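Local coordinates for teichoic acid biosynthesis protein F (Staphylococcus epidermidis, PDB 3L7I) that belongs to the teichoic acid biosynthesis proteins and carries a glycosyltransferase-like GT-B domain alongside a GT-A family region, at residues P545-D549 with T621-S625; Q637-Y642 with L662-T668. One frame throughout, in Å; residues are numbered along the deposited sequence.

Interaction 1 of 2, residues P545-D549 with T621-S625. With SO4 (sulfate ion), chain G.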
ATOM      1  N   PRO A 545      14.489  20.459 -49.957  1.00 58.69           N
ATOM      2  CA  PRO A 545      14.597  21.625 -49.085  1.00 59.19           C
ATOM      3  C   PRO A 545      14.264  21.247 -47.661  1.00 59.90           C
ATOM      4  O   PRO A 545      13.352  20.443 -47.446  1.00 59.97           O
ATOM      5  CB  PRO A 545      13.483  22.541 -49.601  1.00 59.05           C
ATOM      6  CG  PRO A 545      12.702  21.737 -50.628  1.00 58.44           C
ATOM      7  CD  PRO A 545      13.150  20.333 -50.550  1.00 58.43           C
ATOM      8  N   THR A 546      14.942  21.826 -46.683  1.00 60.64           N
ATOM      9  CA  THR A 546      14.522  21.568 -45.304  1.00 61.58           C
ATOM     10  C   THR A 546      13.177  22.201 -44.977  1.00 62.18           C
ATOM     11  O   THR A 546      12.728  23.135 -45.647  1.00 62.01           O
ATOM     12  CB  THR A 546      15.513  22.092 -44.268  1.00 62.54           C
ATOM     13  OG1 THR A 546      16.008  23.363 -44.700  1.00 62.73           O
ATOM     14  CG2 THR A 546      16.644  21.101 -44.077  1.00 62.37           C
ATOM     15  N   TRP A 547      12.570  21.691 -43.906  1.00 63.10           N
ATOM     16  CA  TRP A 547      11.281  22.163 -43.429  1.00 64.10           C
ATOM     17  C   TRP A 547      11.426  23.536 -42.805  1.00 65.31           C
ATOM     18  O   TRP A 547      12.484  23.873 -42.270  1.00 65.77           O
ATOM     19  CB  TRP A 547      10.685  21.169 -42.432  1.00 65.06           C
ATOM     20  CG  TRP A 547       9.606  21.758 -41.604  1.00 66.71           C
ATOM     21  CD1 TRP A 547       9.762  22.495 -40.472  1.00 68.34           C
ATOM     22  CD2 TRP A 547       8.205  21.686 -41.842  1.00 67.20           C
ATOM     23  NE1 TRP A 547       8.549  22.883 -39.987  1.00 69.89           N
ATOM     24  CE2 TRP A 547       7.567  22.400 -40.813  1.00 69.93           C
ATOM     25  CE3 TRP A 547       7.420  21.096 -42.831  1.00 67.37           C
ATOM     26  CZ2 TRP A 547       6.188  22.534 -40.730  1.00 73.73           C
ATOM     27  CZ3 TRP A 547       6.045  21.229 -42.752  1.00 71.12           C
ATOM     28  CH2 TRP A 547       5.443  21.940 -41.708  1.00 74.37           C
ATOM     29  N   ARG A 548      10.354  24.320 -42.894  1.00 70.44           N
ATOM     30  CA  ARG A 548      10.306  25.663 -42.333  1.00 71.34           C
ATOM     31  C   ARG A 548       8.937  25.966 -41.713  1.00 74.63           C
ATOM     32  O   ARG A 548       7.924  26.022 -42.417  1.00 75.27           O
ATOM     33  CB  ARG A 548      10.636  26.695 -43.418  1.00 69.34           C
ATOM     34  CG  ARG A 548      12.114  26.785 -43.726  1.00 67.54           C
ATOM     35  CD  ARG A 548      12.362  27.467 -45.037  1.00 66.01           C
ATOM     36  NE  ARG A 548      12.617  26.519 -46.118  1.00 64.21           N
ATOM     37  CZ  ARG A 548      13.755  26.442 -46.808  1.00 63.20           C
ATOM     38  NH1 ARG A 548      14.757  27.263 -46.540  1.00 64.04           N
ATOM     39  NH2 ARG A 548      13.887  25.542 -47.775  1.00 61.94           N
ATOM     40  N   ASP A 549       8.914  26.161 -40.399  1.00101.49           N
ATOM     41  CA  ASP A 549       7.677  26.460 -39.672  1.00105.57           C
ATOM     42  C   ASP A 549       6.969  27.672 -40.267  1.00105.96           C
ATOM     43  O   ASP A 549       5.742  27.733 -40.321  1.00108.88           O
ATOM     44  CB  ASP A 549       7.984  26.723 -38.200  1.00108.14           C
ATOM     45  CG  ASP A 549       9.105  25.842 -37.672  1.00107.18           C
ATOM     46  OD1 ASP A 549      10.219  25.856 -38.252  1.00103.94           O
ATOM     47  OD2 ASP A 549       8.872  25.138 -36.667  1.00110.13           O
ATOM     48  N   THR A 621      19.240  21.762 -52.932  1.00 56.55           N
ATOM     49  CA  THR A 621      18.892  21.745 -51.528  1.00 56.70           C
ATOM     50  C   THR A 621      19.131  23.140 -50.930  1.00 57.77           C
ATOM     51  O   THR A 621      19.304  24.106 -51.678  1.00 58.36           O
ATOM     52  CB  THR A 621      19.676  20.653 -50.822  1.00 56.44           C
ATOM     53  OG1 THR A 621      19.160  20.492 -49.504  1.00 56.76           O
ATOM     54  CG2 THR A 621      21.162  21.003 -50.767  1.00 57.01           C
ATOM     55  N   ASP A 622      19.096  23.269 -49.604  1.00 58.30           N
ATOM     56  CA  ASP A 622      19.440  24.543 -48.977  1.00 59.62           C
ATOM     57  C   ASP A 622      20.301  24.397 -47.733  1.00 60.31           C
ATOM     58  O   ASP A 622      21.506  24.620 -47.805  1.00 60.80           O
ATOM     59  CB  ASP A 622      18.201  25.387 -48.690  1.00 60.41           C
ATOM     60  CG  ASP A 622      17.081  24.585 -48.110  1.00 60.02           C
ATOM     61  OD1 ASP A 622      16.052  24.459 -48.789  1.00 59.69           O
ATOM     62  OD2 ASP A 622      17.215  24.071 -46.979  1.00 60.28           O
ATOM     63  N   TYR A 623      19.688  24.037 -46.601  1.00 60.61           N
ATOM     64  CA  TYR A 623      20.411  23.800 -45.356  1.00 61.50           C
ATOM     65  C   TYR A 623      20.177  22.370 -44.917  1.00 60.84           C
ATOM     66  O   TYR A 623      19.345  22.102 -44.065  1.00 61.32           O
ATOM     67  CB  TYR A 623      19.904  24.738 -44.257  1.00 63.12           C
ATOM     68  CG  TYR A 623      19.475  26.054 -44.802  1.00 63.80           C
ATOM     69  CD1 TYR A 623      18.136  26.421 -44.796  1.00 64.10           C
ATOM     70  CD2 TYR A 623      20.410  26.920 -45.382  1.00 64.39           C
ATOM     71  CE1 TYR A 623      17.737  27.633 -45.334  1.00 65.01           C
ATOM     72  CE2 TYR A 623      20.025  28.128 -45.926  1.00 65.30           C
ATOM     73  CZ  TYR A 623      18.687  28.488 -45.901  1.00 65.61           C
ATOM     74  OH  TYR A 623      18.295  29.698 -46.439  1.00 66.82           O
ATOM     75  N   SER A 624      20.903  21.425 -45.477  1.00 60.01           N
ATOM     76  CA  SER A 624      20.614  20.055 -45.126  1.00 59.62           C
ATOM     77  C   SER A 624      21.862  19.227 -45.119  1.00 59.74           C
ATOM     78  O   SER A 624      22.744  19.396 -45.960  1.00 59.48           O
ATOM     79  CB  SER A 624      19.605  19.461 -46.100  1.00 58.44           C
ATOM     80  OG  SER A 624      19.375  18.101 -45.793  1.00 58.32           O
ATOM     81  N   SER A 625      21.915  18.319 -44.161  1.00 60.40           N
ATOM     82  CA  SER A 625      22.986  17.356 -44.059  1.00 60.83           C
ATOM     83  C   SER A 625      23.019  16.388 -45.251  1.00 59.77           C
ATOM     84  O   SER A 625      23.970  15.616 -45.382  1.00 60.22           O
ATOM     85  CB  SER A 625      22.840  16.578 -42.749  1.00 62.06           C
ATOM     86  OG  SER A 625      23.317  15.251 -42.884  1.00 62.25           O
TER
HETATM   87  S   SO4 G 732      19.149  18.473 -41.602  1.00 92.36           S
HETATM   88  O1  SO4 G 732      17.711  18.425 -41.901  1.00 92.36           O
HETATM   89  O2  SO4 G 732      19.574  19.871 -41.484  1.00 92.36           O
HETATM   90  O3  SO4 G 732      19.431  17.781 -40.344  1.00 92.36           O
HETATM   91  O4  SO4 G 732      19.886  17.817 -42.682  1.00 92.36           O
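A polar, charge-centred contact joins two loops that leave the C-terminal ends of adjacent parallel strands, 539-543 and 618-621. Its middle is the carboxylate of Asp622, whose two oxygens are divided between different partners. OD2 accepts from the backbone, Thr546 N to Asp622 OD2 at 3.2 Å, and from the hydroxyl, Thr546 OG1 to Asp622 OD2 at 2.7 Å; it also takes the neighbouring amide, Tyr623 N to Asp622 OD2 at 2.5 Å. OD1 forms a salt bridge, with Arg548 NH2 to Asp622 OD1 at 2.6 Å, approached at the edge of the guanidinium, where its N-H bonds point. Aspartate suits this place because one carboxylate serves Thr546 on OD2 and Arg548 on OD1; threonine, because its hydroxyl and its own amide can both reach OD2; arginine, because it can balance two acids: its NH1 pairs with Asp643, which also receives the Tyr623 hydroxyl. The Tyr623 ring packs beside the arginine (Arg548 NH1 to Tyr623 CE1 3.2 Å) and stacks on Tyr647. Ser624 caps Val626 N at the start of helix 626-630. A sulfate ion, probably a crystallisation component, is bound by Ser624 OG to O4 at 3.2 Å and Ser625 N to O4 at 2.6 Å. Loops meeting at the C-terminal edge of a parallel sheet of order 3-2-1-4-5-6 are characteristic of Rossmann-like domains such as those of the GT-B fold.

Interaction 2 of 2, residues Q637-Y642 with L662-T668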
ATOM      1  N   GLN A 637      25.852  20.350 -57.117  1.00 59.70           N
ATOM      2  CA  GLN A 637      24.767  20.682 -56.209  1.00 58.72           C
ATOM      3  C   GLN A 637      24.469  22.171 -56.358  1.00 59.35           C
ATOM      4  O   GLN A 637      25.337  22.935 -56.780  1.00 60.61           O
ATOM      5  CB  GLN A 637      25.117  20.345 -54.760  1.00 58.53           C
ATOM      6  CG  GLN A 637      25.759  18.989 -54.562  1.00 58.53           C
ATOM      7  CD  GLN A 637      25.701  18.519 -53.115  1.00 58.31           C
ATOM      8  OE1 GLN A 637      24.818  18.927 -52.351  1.00 57.80           O
ATOM      9  NE2 GLN A 637      26.630  17.640 -52.735  1.00 58.94           N
ATOM     10  N   PHE A 638      23.230  22.553 -56.045  1.00 58.74           N
ATOM     11  CA  PHE A 638      22.773  23.939 -56.033  1.00 59.51           C
ATOM     12  C   PHE A 638      22.129  24.211 -54.687  1.00 59.17           C
ATOM     13  O   PHE A 638      21.689  23.281 -53.994  1.00 58.20           O
ATOM     14  CB  PHE A 638      21.738  24.176 -57.128  1.00 59.56           C
ATOM     15  CG  PHE A 638      22.294  24.086 -58.515  1.00 60.32           C
ATOM     16  CD1 PHE A 638      22.812  25.221 -59.153  1.00 61.93           C
ATOM     17  CD2 PHE A 638      22.311  22.873 -59.197  1.00 59.77           C
ATOM     18  CE1 PHE A 638      23.328  25.145 -60.443  1.00 62.97           C
ATOM     19  CE2 PHE A 638      22.826  22.805 -60.482  1.00 60.79           C
ATOM     20  CZ  PHE A 638      23.330  23.937 -61.103  1.00 62.38           C
ATOM     21  N   PHE A 639      22.050  25.484 -54.327  1.00 60.24           N
ATOM     22  CA  PHE A 639      21.604  25.866 -53.001  1.00 60.41           C
ATOM     23  C   PHE A 639      20.677  27.046 -53.077  1.00 61.36           C
ATOM     24  O   PHE A 639      21.099  28.193 -53.136  1.00 62.85           O
ATOM     25  CB  PHE A 639      22.812  26.119 -52.101  1.00 61.27           C
ATOM     26  CG  PHE A 639      23.676  24.916 -51.975  1.00 60.59           C
ATOM     27  CD1 PHE A 639      23.332  23.893 -51.085  1.00 59.70           C
ATOM     28  CD2 PHE A 639      24.762  24.739 -52.818  1.00 61.03           C
ATOM     29  CE1 PHE A 639      24.094  22.736 -50.996  1.00 59.32           C
ATOM     30  CE2 PHE A 639      25.527  23.583 -52.737  1.00 60.65           C
ATOM     31  CZ  PHE A 639      25.198  22.581 -51.817  1.00 59.79           C
ATOM     32  N   PHE A 640      19.396  26.736 -53.098  1.00 60.72           N
ATOM     33  CA  PHE A 640      18.355  27.722 -53.297  1.00 61.73           C
ATOM     34  C   PHE A 640      17.936  28.330 -51.944  1.00 62.60           C
ATOM     35  O   PHE A 640      16.837  28.098 -51.442  1.00 62.44           O
ATOM     36  CB  PHE A 640      17.205  27.015 -53.987  1.00 60.88           C
ATOM     37  CG  PHE A 640      16.033  27.866 -54.237  1.00 62.01           C
ATOM     38  CD1 PHE A 640      14.758  27.359 -54.054  1.00 61.66           C
ATOM     39  CD2 PHE A 640      16.179  29.162 -54.679  1.00 63.70           C
ATOM     40  CE1 PHE A 640      13.635  28.143 -54.308  1.00 62.99           C
ATOM     41  CE2 PHE A 640      15.059  29.955 -54.938  1.00 65.05           C
ATOM     42  CZ  PHE A 640      13.786  29.446 -54.746  1.00 64.69           C
ATOM     43  N   ALA A 641      18.838  29.100 -51.354  1.00 63.77           N
ATOM     44  CA  ALA A 641      18.565  29.774 -50.091  1.00 65.03           C
ATOM     45  C   ALA A 641      17.724  31.040 -50.289  1.00 66.82           C
ATOM     46  O   ALA A 641      18.238  32.150 -50.239  1.00 68.63           O
ATOM     47  CB  ALA A 641      19.873  30.108 -49.382  1.00 65.94           C
ATOM     48  N   TYR A 642      16.428  30.873 -50.500  1.00 66.60           N
ATOM     49  CA  TYR A 642      15.574  32.018 -50.762  1.00 68.51           C
ATOM     50  C   TYR A 642      15.297  32.822 -49.505  1.00 70.38           C
ATOM     51  O   TYR A 642      15.106  34.033 -49.564  1.00 72.60           O
ATOM     52  CB  TYR A 642      14.272  31.591 -51.441  1.00 68.00           C
ATOM     53  CG  TYR A 642      13.475  30.540 -50.707  1.00 66.85           C
ATOM     54  CD1 TYR A 642      13.606  29.187 -51.029  1.00 64.76           C
ATOM     55  CD2 TYR A 642      12.568  30.894 -49.722  1.00 68.17           C
ATOM     56  CE1 TYR A 642      12.877  28.214 -50.373  1.00 64.01           C
ATOM     57  CE2 TYR A 642      11.828  29.933 -49.053  1.00 67.44           C
ATOM     58  CZ  TYR A 642      11.982  28.590 -49.382  1.00 65.36           C
ATOM     59  OH  TYR A 642      11.237  27.634 -48.711  1.00 64.94           O
ATOM     60  N   LEU A 662      31.092  25.594 -50.045  1.00 83.77           N
ATOM     61  CA  LEU A 662      30.205  24.492 -50.432  1.00 81.05           C
ATOM     62  C   LEU A 662      30.298  24.223 -51.944  1.00 81.78           C
ATOM     63  O   LEU A 662      30.795  25.069 -52.700  1.00 84.05           O
ATOM     64  CB  LEU A 662      28.763  24.656 -49.907  1.00 78.20           C
ATOM     65  CG  LEU A 662      27.936  25.878 -50.242  1.00 78.14           C
ATOM     66  CD1 LEU A 662      26.701  25.954 -49.356  1.00 75.61           C
ATOM     67  CD2 LEU A 662      28.821  27.136 -50.096  1.00 81.11           C
ATOM     68  N   PRO A 663      29.835  23.037 -52.377  1.00 79.97           N
ATOM     69  CA  PRO A 663      30.195  22.452 -53.673  1.00 80.91           C
ATOM     70  C   PRO A 663      29.528  23.127 -54.855  1.00 80.98           C
ATOM     71  O   PRO A 663      29.856  22.790 -55.987  1.00 82.06           O
ATOM     72  CB  PRO A 663      29.642  21.024 -53.586  1.00 78.54           C
ATOM     73  CG  PRO A 663      28.768  20.978 -52.389  1.00 76.11           C
ATOM     74  CD  PRO A 663      28.691  22.339 -51.776  1.00 76.81           C
ATOM     75  N   GLY A 664      28.591  24.034 -54.598  1.00 79.91           N
ATOM     76  CA  GLY A 664      27.859  24.701 -55.656  1.00 79.91           C
ATOM     77  C   GLY A 664      27.484  26.122 -55.298  1.00 80.48           C
ATOM     78  O   GLY A 664      27.702  26.578 -54.185  1.00 80.68           O
ATOM     79  N   PRO A 665      26.880  26.827 -56.246  1.00 80.80           N
ATOM     80  CA  PRO A 665      26.526  28.243 -56.082  1.00 81.70           C
ATOM     81  C   PRO A 665      25.323  28.449 -55.143  1.00 79.31           C
ATOM     82  O   PRO A 665      24.505  27.544 -55.022  1.00 76.83           O
ATOM     83  CB  PRO A 665      26.130  28.664 -57.503  1.00 82.47           C
ATOM     84  CG  PRO A 665      26.169  27.375 -58.354  1.00 81.64           C
ATOM     85  CD  PRO A 665      26.269  26.232 -57.442  1.00 79.90           C
ATOM     86  N   ILE A 666      25.204  29.605 -54.500  1.00 80.14           N
ATOM     87  CA  ILE A 666      23.980  29.907 -53.756  1.00 78.12           C
ATOM     88  C   ILE A 666      23.064  30.763 -54.610  1.00 78.32           C
ATOM     89  O   ILE A 666      23.469  31.808 -55.094  1.00 80.63           O
ATOM     90  CB  ILE A 666      24.252  30.682 -52.441  1.00 78.83           C
ATOM     91  CG1 ILE A 666      25.171  29.877 -51.518  1.00 78.78           C
ATOM     92  CG2 ILE A 666      22.922  31.044 -51.752  1.00 76.90           C
ATOM     93  CD1 ILE A 666      25.654  30.632 -50.326  1.00 79.97           C
ATOM     94  N   TYR A 667      21.827  30.336 -54.803  1.00 76.04           N
ATOM     95  CA  TYR A 667      20.879  31.178 -55.518  1.00 76.25           C
ATOM     96  C   TYR A 667      19.786  31.635 -54.561  1.00 74.83           C
ATOM     97  O   TYR A 667      19.299  30.854 -53.758  1.00 72.67           O
ATOM     98  CB  TYR A 667      20.276  30.433 -56.725  1.00 75.21           C
ATOM     99  CG  TYR A 667      21.140  30.445 -57.975  1.00 77.25           C
ATOM    100  CD1 TYR A 667      21.064  31.487 -58.890  1.00 79.16           C
ATOM    101  CD2 TYR A 667      22.024  29.410 -58.239  1.00 77.39           C
ATOM    102  CE1 TYR A 667      21.851  31.498 -60.026  1.00 81.12           C
ATOM    103  CE2 TYR A 667      22.815  29.413 -59.369  1.00 79.38           C
ATOM    104  CZ  TYR A 667      22.726  30.460 -60.259  1.00 81.23           C
ATOM    105  OH  TYR A 667      23.516  30.454 -61.383  1.00 83.29           O
ATOM    106  N   THR A 668      19.400  32.897 -54.633  1.00 76.14           N
ATOM    107  CA  THR A 668      18.287  33.365 -53.820  1.00 74.96           C
ATOM    108  C   THR A 668      16.999  33.453 -54.646  1.00 74.03           C
ATOM    109  O   THR A 668      15.899  33.302 -54.122  1.00 72.29           O
ATOM    110  CB  THR A 668      18.614  34.701 -53.097  1.00 76.98           C
ATOM    111  OG1 THR A 668      19.189  35.644 -54.027  1.00 79.66           O
ATOM    112  CG2 THR A 668      19.596  34.457 -51.976  1.00 77.27           C
TER
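Side chains alternate across a short parallel strand pairing, in which Tyr667 N donates to Phe639 O at 2.8 Å while Phe639 N to Pro665 O, 3.3 Å, is weak. Phe639, in the m rotamer, shares its sheet face with Ile666 and turns one ring face to Leu662: Leu662 CD1 stands 4.1 Å from the Phe639 ring centroid, almost on the normal, a CH-pi contact. Pro663 CD meets Phe639 CZ at 3.5 Å. On the other face, m turns the Phe638 ring edge to Tyr667, with Phe638 CD1 4.2 Å from Tyr667 CE2 and 4.0 Å from Pro665 CD. Phe640 instead adopts t, which carries its CE2 to 3.5 Å from Thr668 O. Gly664 suits its place because a CB would clash with Gln637 O; its CA makes a CA-H...O contact there at 3.3 Å. Strand 666-667 is an edge strand of its sheet within this chain; strand 637-640 lies between it and strand 618-621, with Phe638 against helix 670-677 and Phe639 against Met627 of helix 626-630.

Overall arrangement
Strand 618-621 and the loop after it connect the two contacts, whose centres lie about 12 Å apart. Interaction 1 is partly buried, nearer the chain's centre, and depends on charge and hydroxyl groups where loops gather at the strand ends. Interaction 2 is mostly buried and apolar, relying on aromatic and proline packing plus one good and one weak backbone hydrogen bond at the sheet's margin. The two touch directly. Phe640 N lies 3.0 Å from Thr621 O, a probable hydrogen bond between adjacent strands. Thr621 N lies 3.1 Å from Phe638 O, probably another. Ala641 CB packs against Tyr623 OH at 3.4 Å. The apolar edge of the sheet thus passes into a polar loop layer within one domain.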